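Local coordinates for envelopment polyprotein (Bovine Schmallenberg virus BH80/Germany/2011, PDB 7A56), which probably drives fusion of the viral and host membranes during entry, as the class II fusion glycoprotein Gc of an orthobunyavirus, at residues V109-F117 / M235-A243; T260-Q268 / F300-L310. All coordinates share one frame; numbering follows the deposited sequence.

Contact 1 (V109-F117 / M235-A243)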
loop_
_atom_site.group_PDB
_atom_site.type_symbol
_atom_site.label_atom_id
_atom_site.label_comp_id
_atom_site.label_asym_id
_atom_site.label_seq_id
_atom_site.Cartn_x
_atom_site.Cartn_y
_atom_site.Cartn_z
ATOM N N VAL A 109 -6.761 8.195 -17.568
ATOM C CA VAL A 109 -6.432 8.020 -16.159
ATOM C C VAL A 109 -5.274 7.031 -16.118
ATOM O O VAL A 109 -5.426 5.887 -16.567
ATOM C CB VAL A 109 -7.575 7.452 -15.316
ATOM C CG1 VAL A 109 -7.039 7.207 -13.919
ATOM C CG2 VAL A 109 -8.829 8.423 -15.253
ATOM N N ILE A 110 -4.142 7.453 -15.577
ATOM C CA ILE A 110 -3.036 6.499 -15.295
ATOM C C ILE A 110 -2.297 6.956 -14.046
ATOM O O ILE A 110 -2.335 8.135 -13.683
ATOM C CB ILE A 110 -2.011 6.389 -16.422
ATOM C CG1 ILE A 110 -1.381 7.739 -16.622
ATOM C CG2 ILE A 110 -2.627 5.876 -17.707
ATOM C CD1 ILE A 110 -0.035 7.609 -17.225
ATOM N N ASN A 111 -1.630 6.015 -13.364
ATOM C CA ASN A 111 -0.712 6.432 -12.318
ATOM C C ASN A 111 0.712 6.279 -12.880
ATOM O O ASN A 111 0.953 5.504 -13.810
ATOM C CB ASN A 111 -0.897 5.616 -11.010
ATOM C CG ASN A 111 -2.068 6.117 -10.131
ATOM O OD1 ASN A 111 -2.441 7.277 -10.190
ATOM N ND2 ASN A 111 -2.591 5.247 -9.283
ATOM N N LYS A 112 1.641 7.075 -12.381
ATOM C CA LYS A 112 2.997 6.955 -12.932
ATOM C C LYS A 112 4.000 7.364 -11.879
ATOM O O LYS A 112 3.684 8.155 -10.977
ATOM C CB LYS A 112 3.199 7.825 -14.186
ATOM C CG LYS A 112 3.068 9.292 -13.961
ATOM C CD LYS A 112 3.146 10.071 -15.310
ATOM C CE LYS A 112 2.866 11.572 -15.114
ATOM N NZ LYS A 112 2.764 12.352 -16.399
ATOM N N ALA A 113 5.219 6.817 -11.992
ATOM C CA ALA A 113 6.330 7.310 -11.181
ATOM C C ALA A 113 7.645 7.068 -11.946
ATOM O O ALA A 113 7.708 6.281 -12.910
ATOM C CB ALA A 113 6.357 6.638 -9.792
ATOM N N SER A 114 8.665 7.835 -11.560
ATOM C CA SER A 114 10.001 7.661 -12.089
ATOM C C SER A 114 10.692 6.523 -11.342
ATOM O O SER A 114 10.412 6.248 -10.168
ATOM C CB SER A 114 10.840 8.943 -11.938
ATOM O OG SER A 114 10.073 10.075 -12.400
ATOM N N TYR A 115 11.614 5.865 -12.037
ATOM C CA TYR A 115 12.438 4.805 -11.453
ATOM C C TYR A 115 13.880 5.021 -11.865
ATOM O O TYR A 115 14.169 5.612 -12.919
ATOM C CB TYR A 115 11.966 3.401 -11.906
ATOM C CG TYR A 115 10.654 2.967 -11.257
ATOM C CD1 TYR A 115 9.424 3.625 -11.565
ATOM C CD2 TYR A 115 10.626 1.918 -10.337
ATOM C CE1 TYR A 115 8.244 3.222 -10.939
ATOM C CE2 TYR A 115 9.477 1.497 -9.732
ATOM C CZ TYR A 115 8.254 2.174 -10.044
ATOM O OH TYR A 115 7.087 1.799 -9.416
ATOM N N ARG A 116 14.792 4.480 -11.039
ATOM C CA ARG A 116 16.213 4.584 -11.337
ATOM C C ARG A 116 16.906 3.223 -11.277
ATOM O O ARG A 116 16.589 2.332 -10.472
ATOM C CB ARG A 116 16.958 5.557 -10.417
ATOM C CG ARG A 116 16.921 5.204 -8.993
ATOM C CD ARG A 116 17.865 6.114 -8.199
ATOM N NE ARG A 116 17.710 5.872 -6.765
ATOM C CZ ARG A 116 18.536 5.129 -6.035
ATOM N NH1 ARG A 116 18.309 4.958 -4.733
ATOM N NH2 ARG A 116 19.607 4.578 -6.597
ATOM N N PHE A 117 17.883 3.097 -12.158
ATOM C CA PHE A 117 18.515 1.813 -12.356
ATOM C C PHE A 117 19.370 1.473 -11.142
ATOM O O PHE A 117 20.162 2.312 -10.677
ATOM C CB PHE A 117 19.354 1.831 -13.621
ATOM C CG PHE A 117 20.241 0.621 -13.741
ATOM C CD1 PHE A 117 19.746 -0.577 -14.233
ATOM C CD2 PHE A 117 21.573 0.690 -13.348
ATOM C CE1 PHE A 117 20.605 -1.693 -14.334
ATOM C CE2 PHE A 117 22.376 -0.404 -13.444
ATOM C CZ PHE A 117 21.887 -1.574 -13.960
ATOM N N MET A 235 -2.735 8.026 -3.526
ATOM C CA MET A 235 -2.643 6.578 -3.731
ATOM C C MET A 235 -1.213 6.135 -3.534
ATOM O O MET A 235 -0.274 6.927 -3.640
ATOM C CB MET A 235 -3.092 6.121 -5.144
ATOM C CG MET A 235 -4.568 6.639 -5.391
ATOM S SD MET A 235 -5.229 6.139 -6.995
ATOM C CE MET A 235 -5.301 4.357 -6.980
ATOM N N ASP A 236 -1.077 4.862 -3.251
ATOM C CA ASP A 236 0.236 4.258 -3.039
ATOM C C ASP A 236 0.144 2.848 -3.673
ATOM O O ASP A 236 0.073 1.820 -3.038
ATOM C CB ASP A 236 0.577 4.263 -1.550
ATOM C CG ASP A 236 1.949 3.664 -1.286
ATOM O OD1 ASP A 236 2.761 3.712 -2.243
ATOM O OD2 ASP A 236 2.204 3.142 -0.170
ATOM N N SER A 237 0.115 2.818 -4.994
ATOM C CA SER A 237 -0.249 1.667 -5.813
ATOM C C SER A 237 0.985 1.072 -6.503
ATOM O O SER A 237 0.987 -0.118 -6.821
ATOM C CB SER A 237 -1.311 2.062 -6.887
ATOM O OG SER A 237 -0.859 3.071 -7.911
ATOM N N MET A 238 2.025 1.823 -6.629
ATOM C CA MET A 238 3.110 1.377 -7.508
ATOM C C MET A 238 4.273 0.782 -6.700
ATOM O O MET A 238 4.548 1.227 -5.596
ATOM C CB MET A 238 3.600 2.555 -8.341
ATOM C CG MET A 238 2.399 3.053 -9.380
ATOM S SD MET A 238 3.110 4.196 -10.454
ATOM C CE MET A 238 4.160 3.231 -11.611
ATOM N N PRO A 239 4.928 -0.228 -7.259
ATOM C CA PRO A 239 5.902 -1.008 -6.487
ATOM C C PRO A 239 7.181 -0.228 -6.210
ATOM O O PRO A 239 7.607 0.620 -6.992
ATOM C CB PRO A 239 6.195 -2.213 -7.399
ATOM C CG PRO A 239 5.940 -1.720 -8.769
ATOM C CD PRO A 239 4.664 -0.827 -8.581
ATOM N N ASN A 240 7.833 -0.563 -5.104
ATOM C CA ASN A 240 9.052 0.177 -4.781
ATOM C C ASN A 240 10.239 -0.309 -5.606
ATOM O O ASN A 240 11.053 0.492 -6.067
ATOM C CB ASN A 240 9.352 0.053 -3.295
ATOM C CG ASN A 240 9.368 1.397 -2.637
ATOM O OD1 ASN A 240 8.321 2.092 -2.548
ATOM N ND2 ASN A 240 10.562 1.823 -2.228
ATOM N N ILE A 241 10.328 -1.604 -5.825
ATOM C CA ILE A 241 11.414 -2.178 -6.620
ATOM C C ILE A 241 10.788 -3.054 -7.688
ATOM O O ILE A 241 9.829 -3.777 -7.429
ATOM C CB ILE A 241 12.405 -2.977 -5.738
ATOM C CG1 ILE A 241 13.185 -1.980 -4.871
ATOM C CG2 ILE A 241 13.409 -3.816 -6.610
ATOM C CD1 ILE A 241 14.090 -2.568 -3.860
ATOM N N ILE A 242 11.355 -3.014 -8.878
ATOM C CA ILE A 242 10.893 -3.847 -9.972
ATOM C C ILE A 242 12.078 -4.517 -10.660
ATOM O O ILE A 242 13.214 -4.044 -10.596
ATOM C CB ILE A 242 10.117 -3.010 -11.026
ATOM C CG1 ILE A 242 11.041 -1.901 -11.567
ATOM C CG2 ILE A 242 8.819 -2.492 -10.403
ATOM C CD1 ILE A 242 10.459 -1.145 -12.820
ATOM N N ALA A 243 11.770 -5.561 -11.421
ATOM C CA ALA A 243 12.763 -6.189 -12.264
ATOM C C ALA A 243 12.202 -6.199 -13.675
ATOM O O ALA A 243 11.003 -6.378 -13.867
ATOM C CB ALA A 243 13.125 -7.604 -11.773
#
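The phenol ring of Tyr115 is met mostly round its rim: Met238 CE and Pro239 O both approach near the ring plane, while Ala113 O of its own strand sits in that plane beside CD1. Ile242 comes in obliquely, its CD1 lying 3.9 Å from Tyr115 CD2. At the far end of the ring, Tyr115 OH donates a hydrogen bond to Pro239 O at 2.7 Å, landing on a lone pair in the carbonyl plane with a C=O...donor angle of 142°. A chi1 of -73° sets the ring beside its own backbone N and sends it down onto the 235-243 segment.

The second flat group is the carboxamide of Asn111. Its ND2 reaches Ser237 OG at 3.1 Å, a bent bond with the oxygen tilted from the amide plane. The other hydrogen is aimed at Met235 SD, 3.6 Å from ND2, in a weak bond to sulfur.

Between these two polar points lies Met238. Its sulfur rests on the main chain of the strand, with SD 3.6 Å from Lys112 C, and the bend at chi3 (74°) swings the methyl toward the tyrosine, so that Met238 CE lies 4.1 Å from Tyr115 CE1. Glu196 OE1 holds the backbone nitrogens of both Ser237 and Met238, and Arg116 makes a salt bridge with Glu311 of the second subunit.

All the hydrogen bonds joining the two segments use a side chain as donor. The irregular 235-240 run is therefore tied to the long strand at two separated places, by an amide and a phenol, with a thioether filling the interval and a proline carbonyl given a strong partner.

Contact 2 (T260-Q268 / F300-L310)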
loop_
_atom_site.group_PDB
_atom_site.type_symbol
_atom_site.label_atom_id
_atom_site.label_comp_id
_atom_site.label_asym_id
_atom_site.label_seq_id
_atom_site.Cartn_x
_atom_site.Cartn_y
_atom_site.Cartn_z
ATOM N N THR A 260 22.161 -8.492 0.019
ATOM C CA THR A 260 22.457 -9.784 -0.612
ATOM C C THR A 260 21.656 -10.913 0.051
ATOM O O THR A 260 22.131 -12.049 0.213
ATOM C CB THR A 260 23.957 -10.060 -0.582
ATOM O OG1 THR A 260 24.398 -10.037 0.771
ATOM C CG2 THR A 260 24.760 -8.979 -1.410
ATOM N N ALA A 261 20.399 -10.624 0.429
ATOM C CA ALA A 261 19.564 -11.652 1.032
ATOM C C ALA A 261 19.276 -12.714 -0.016
ATOM O O ALA A 261 19.391 -12.433 -1.217
ATOM C CB ALA A 261 18.257 -11.029 1.569
ATOM N N LYS A 262 18.986 -13.973 0.429
ATOM C CA LYS A 262 18.866 -15.099 -0.523
ATOM C C LYS A 262 17.502 -15.085 -1.231
ATOM O O LYS A 262 16.628 -15.920 -1.016
ATOM C CB LYS A 262 19.125 -16.438 0.164
ATOM C CG LYS A 262 20.516 -16.494 0.779
ATOM C CD LYS A 262 20.692 -17.879 1.410
ATOM C CE LYS A 262 22.128 -18.190 1.558
ATOM N NZ LYS A 262 22.201 -19.715 1.676
ATOM N N LYS A 263 17.382 -14.151 -2.169
ATOM C CA LYS A 263 16.181 -13.933 -2.969
ATOM C C LYS A 263 16.661 -13.249 -4.257
ATOM O O LYS A 263 17.870 -13.120 -4.482
ATOM C CB LYS A 263 15.141 -13.155 -2.143
ATOM C CG LYS A 263 15.480 -11.676 -1.969
ATOM C CD LYS A 263 14.604 -10.993 -0.944
ATOM C CE LYS A 263 14.943 -9.459 -0.865
ATOM N NZ LYS A 263 14.127 -8.923 0.295
ATOM N N CYS A 264 15.733 -12.848 -5.135
ATOM C CA CYS A 264 16.164 -12.408 -6.453
ATOM C C CYS A 264 17.144 -11.242 -6.326
ATOM O O CYS A 264 16.918 -10.322 -5.538
ATOM C CB CYS A 264 14.934 -11.970 -7.320
ATOM S SG CYS A 264 15.475 -11.264 -8.929
ATOM N N GLY A 265 18.237 -11.275 -7.110
ATOM C CA GLY A 265 19.162 -10.144 -7.103
ATOM C C GLY A 265 20.196 -10.126 -5.969
ATOM O O GLY A 265 20.648 -9.038 -5.565
ATOM N N SER A 266 20.554 -11.290 -5.406
ATOM C CA SER A 266 21.617 -11.352 -4.393
ATOM C C SER A 266 23.008 -11.163 -4.981
ATOM O O SER A 266 23.986 -10.969 -4.222
ATOM C CB SER A 266 21.550 -12.686 -3.615
ATOM O OG SER A 266 21.834 -13.790 -4.471
ATOM N N VAL A 267 23.159 -11.231 -6.299
ATOM C CA VAL A 267 24.419 -10.880 -6.947
ATOM C C VAL A 267 24.128 -9.761 -7.927
ATOM O O VAL A 267 23.224 -9.903 -8.775
ATOM C CB VAL A 267 25.060 -12.067 -7.681
ATOM C CG1 VAL A 267 26.382 -11.622 -8.330
ATOM C CG2 VAL A 267 25.388 -13.195 -6.647
ATOM N N GLN A 268 24.872 -8.653 -7.820
ATOM C CA GLN A 268 24.416 -7.402 -8.456
ATOM C C GLN A 268 25.563 -6.804 -9.251
ATOM O O GLN A 268 26.606 -6.470 -8.684
ATOM C CB GLN A 268 23.904 -6.388 -7.427
ATOM C CG GLN A 268 22.819 -6.944 -6.521
ATOM C CD GLN A 268 22.513 -6.052 -5.327
ATOM O OE1 GLN A 268 23.171 -5.050 -5.059
ATOM N NE2 GLN A 268 21.464 -6.386 -4.645
ATOM N N PHE A 300 30.306 -16.555 -4.401
ATOM C CA PHE A 300 29.160 -15.993 -3.721
ATOM C C PHE A 300 28.048 -17.035 -3.631
ATOM O O PHE A 300 27.980 -17.955 -4.439
ATOM C CB PHE A 300 28.551 -14.802 -4.506
ATOM C CG PHE A 300 29.487 -13.602 -4.750
ATOM C CD1 PHE A 300 30.421 -13.194 -3.805
ATOM C CD2 PHE A 300 29.319 -12.815 -5.896
ATOM C CE1 PHE A 300 31.241 -12.064 -4.027
ATOM C CE2 PHE A 300 30.150 -11.690 -6.130
ATOM C CZ PHE A 300 31.081 -11.301 -5.194
ATOM N N ASP A 301 27.082 -16.790 -2.735
ATOM C CA ASP A 301 25.742 -17.346 -2.900
ATOM C C ASP A 301 24.999 -16.578 -3.993
ATOM O O ASP A 301 25.148 -15.364 -4.105
ATOM C CB ASP A 301 24.919 -17.225 -1.613
ATOM C CG ASP A 301 25.506 -18.043 -0.445
ATOM O OD1 ASP A 301 25.656 -19.267 -0.618
ATOM O OD2 ASP A 301 25.747 -17.459 0.641
ATOM N N ASN A 302 24.208 -17.274 -4.815
ATOM C CA ASN A 302 23.429 -16.584 -5.862
ATOM C C ASN A 302 22.048 -17.206 -5.893
ATOM O O ASN A 302 21.913 -18.397 -6.152
ATOM C CB ASN A 302 24.067 -16.677 -7.258
ATOM C CG ASN A 302 23.364 -15.759 -8.314
ATOM O OD1 ASN A 302 22.262 -15.199 -8.065
ATOM N ND2 ASN A 302 24.015 -15.570 -9.455
ATOM N N SER A 303 21.031 -16.408 -5.654
ATOM C CA SER A 303 19.664 -16.916 -5.595
ATOM C C SER A 303 18.847 -16.505 -6.826
ATOM O O SER A 303 17.657 -16.222 -6.724
ATOM C CB SER A 303 19.001 -16.458 -4.288
ATOM O OG SER A 303 17.752 -17.126 -4.122
ATOM N N TYR A 304 19.474 -16.537 -8.006
ATOM C CA TYR A 304 18.862 -16.135 -9.282
ATOM C C TYR A 304 17.602 -16.929 -9.606
ATOM O O TYR A 304 16.680 -16.416 -10.271
ATOM C CB TYR A 304 19.882 -16.324 -10.420
ATOM C CG TYR A 304 19.281 -16.147 -11.771
ATOM C CD1 TYR A 304 18.831 -14.891 -12.163
ATOM C CD2 TYR A 304 19.083 -17.246 -12.636
ATOM C CE1 TYR A 304 18.234 -14.694 -13.420
ATOM C CE2 TYR A 304 18.497 -17.072 -13.896
ATOM C CZ TYR A 304 18.046 -15.770 -14.271
ATOM O OH TYR A 304 17.412 -15.511 -15.491
ATOM N N GLN A 305 17.543 -18.182 -9.152
ATOM C CA GLN A 305 16.357 -18.969 -9.413
ATOM C C GLN A 305 15.102 -18.296 -8.858
ATOM O O GLN A 305 14.009 -18.550 -9.374
ATOM C CB GLN A 305 16.512 -20.353 -8.815
ATOM C CG GLN A 305 16.620 -20.325 -7.311
ATOM C CD GLN A 305 18.061 -20.364 -6.777
ATOM O OE1 GLN A 305 19.042 -20.015 -7.467
ATOM N NE2 GLN A 305 18.186 -20.801 -5.539
ATOM N N SER A 306 15.245 -17.432 -7.842
ATOM C CA SER A 306 14.125 -16.619 -7.351
ATOM C C SER A 306 13.644 -15.626 -8.398
ATOM O O SER A 306 12.432 -15.359 -8.525
ATOM C CB SER A 306 14.558 -15.865 -6.097
ATOM O OG SER A 306 14.926 -16.797 -5.094
ATOM N N CYS A 307 14.575 -15.010 -9.120
ATOM C CA CYS A 307 14.165 -14.136 -10.217
ATOM C C CYS A 307 13.280 -14.882 -11.189
ATOM O O CYS A 307 12.284 -14.346 -11.681
ATOM C CB CYS A 307 15.396 -13.598 -10.950
ATOM S SG CYS A 307 16.561 -12.789 -9.819
ATOM N N LEU A 308 13.611 -16.132 -11.476
ATOM C CA LEU A 308 12.736 -16.834 -12.427
ATOM C C LEU A 308 11.296 -16.999 -11.942
ATOM O O LEU A 308 10.401 -17.196 -12.772
ATOM C CB LEU A 308 13.303 -18.204 -12.781
ATOM C CG LEU A 308 14.637 -18.072 -13.493
ATOM C CD1 LEU A 308 15.197 -19.448 -13.715
ATOM C CD2 LEU A 308 14.477 -17.311 -14.799
ATOM N N LEU A 309 11.042 -16.934 -10.634
ATOM C CA LEU A 309 9.688 -17.082 -10.114
ATOM C C LEU A 309 8.979 -15.746 -9.893
ATOM O O LEU A 309 7.903 -15.731 -9.298
ATOM C CB LEU A 309 9.700 -17.869 -8.792
ATOM C CG LEU A 309 10.432 -19.221 -8.824
ATOM C CD1 LEU A 309 10.732 -19.682 -7.435
ATOM C CD2 LEU A 309 9.677 -20.301 -9.611
ATOM N N LEU A 310 9.587 -14.621 -10.257
ATOM C CA LEU A 310 8.887 -13.352 -10.117
ATOM C C LEU A 310 7.686 -13.328 -11.053
ATOM O O LEU A 310 7.735 -13.870 -12.161
ATOM C CB LEU A 310 9.802 -12.189 -10.460
ATOM C CG LEU A 310 11.054 -12.010 -9.598
ATOM C CD1 LEU A 310 11.869 -10.949 -10.281
ATOM C CD2 LEU A 310 10.653 -11.531 -8.173
HETATM O O HOH W 1 17.136 -19.034 -2.510
HETATM O O HOH W 2 25.277 -21.040 1.876
HETATM O O HOH W 3 20.549 -13.085 -8.187
HETATM O O HOH W 4 25.280 -12.948 -2.839
#
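Ser303 OG, 3.5 Å from Lys262 O, is gripped by a second hydroxyl, Ser306 OG at 3.0 Å, and by a water 2.6 Å from Ser303 OG that also reaches weakly to Lys262 O. The same residue is held by its backbone, for Ser303 N donates to Ser266 OG at 3.0 Å with an N-H...O angle of 155°. Ser266 ends the type II turn that begins at Lys263.

Inside that turn, Cys264 is bonded covalently to Cys307, and the disulfide has a chi3 of 97°. Cys264 SG lies anti to its own N (chi1 175°), which carries it across to the 300-310 segment, and Leu310 CD1 packs 3.9 Å from Cys264 SG. Farther along, Val267 CG2 sits 3.4 Å from Asp301 O, and the Val267 side chain crosses that of Asn302 at about a right angle, while its CG1 meets the Phe300 ring obliquely. Asn302 OD1 accepts from a water that links it weakly to Gly265 N; its ND2 is taken up by Thr124 and Gly122. Lys262 and Asp301 stay beyond salt-bridge range, and the ammonium bonds Ser277 of the third subunit.

Strand 172-183 covers Val267 through Asp181 and Ile183. The weakly bonded helical turn at about 305-308 lays Cys307 against Thr121 of strand 98-134 and Tyr187 of strand 187-192.

Contacts 1 and 2 follow one another along the chain, with centres 22 Å apart, and meet directly where Ala243 CB packs on Leu310 CD1 at 3.9 Å. A chain of antiparallel strands also connects them: 241-245 pairs with 248-251, which pairs with 311-312 just past Leu310. Strand 98-134 supplies one side of contact 1 and then runs on to flank contact 2 through Thr121. The centre of contact 1 is about 7 Å, and that of contact 2 about 23 Å, from the centre of the chain. Both reach the second subunit, which places them within the postfusion trimer. Phosphate ions near Lys112 and Asp301 probably come from the crystallisation liquor.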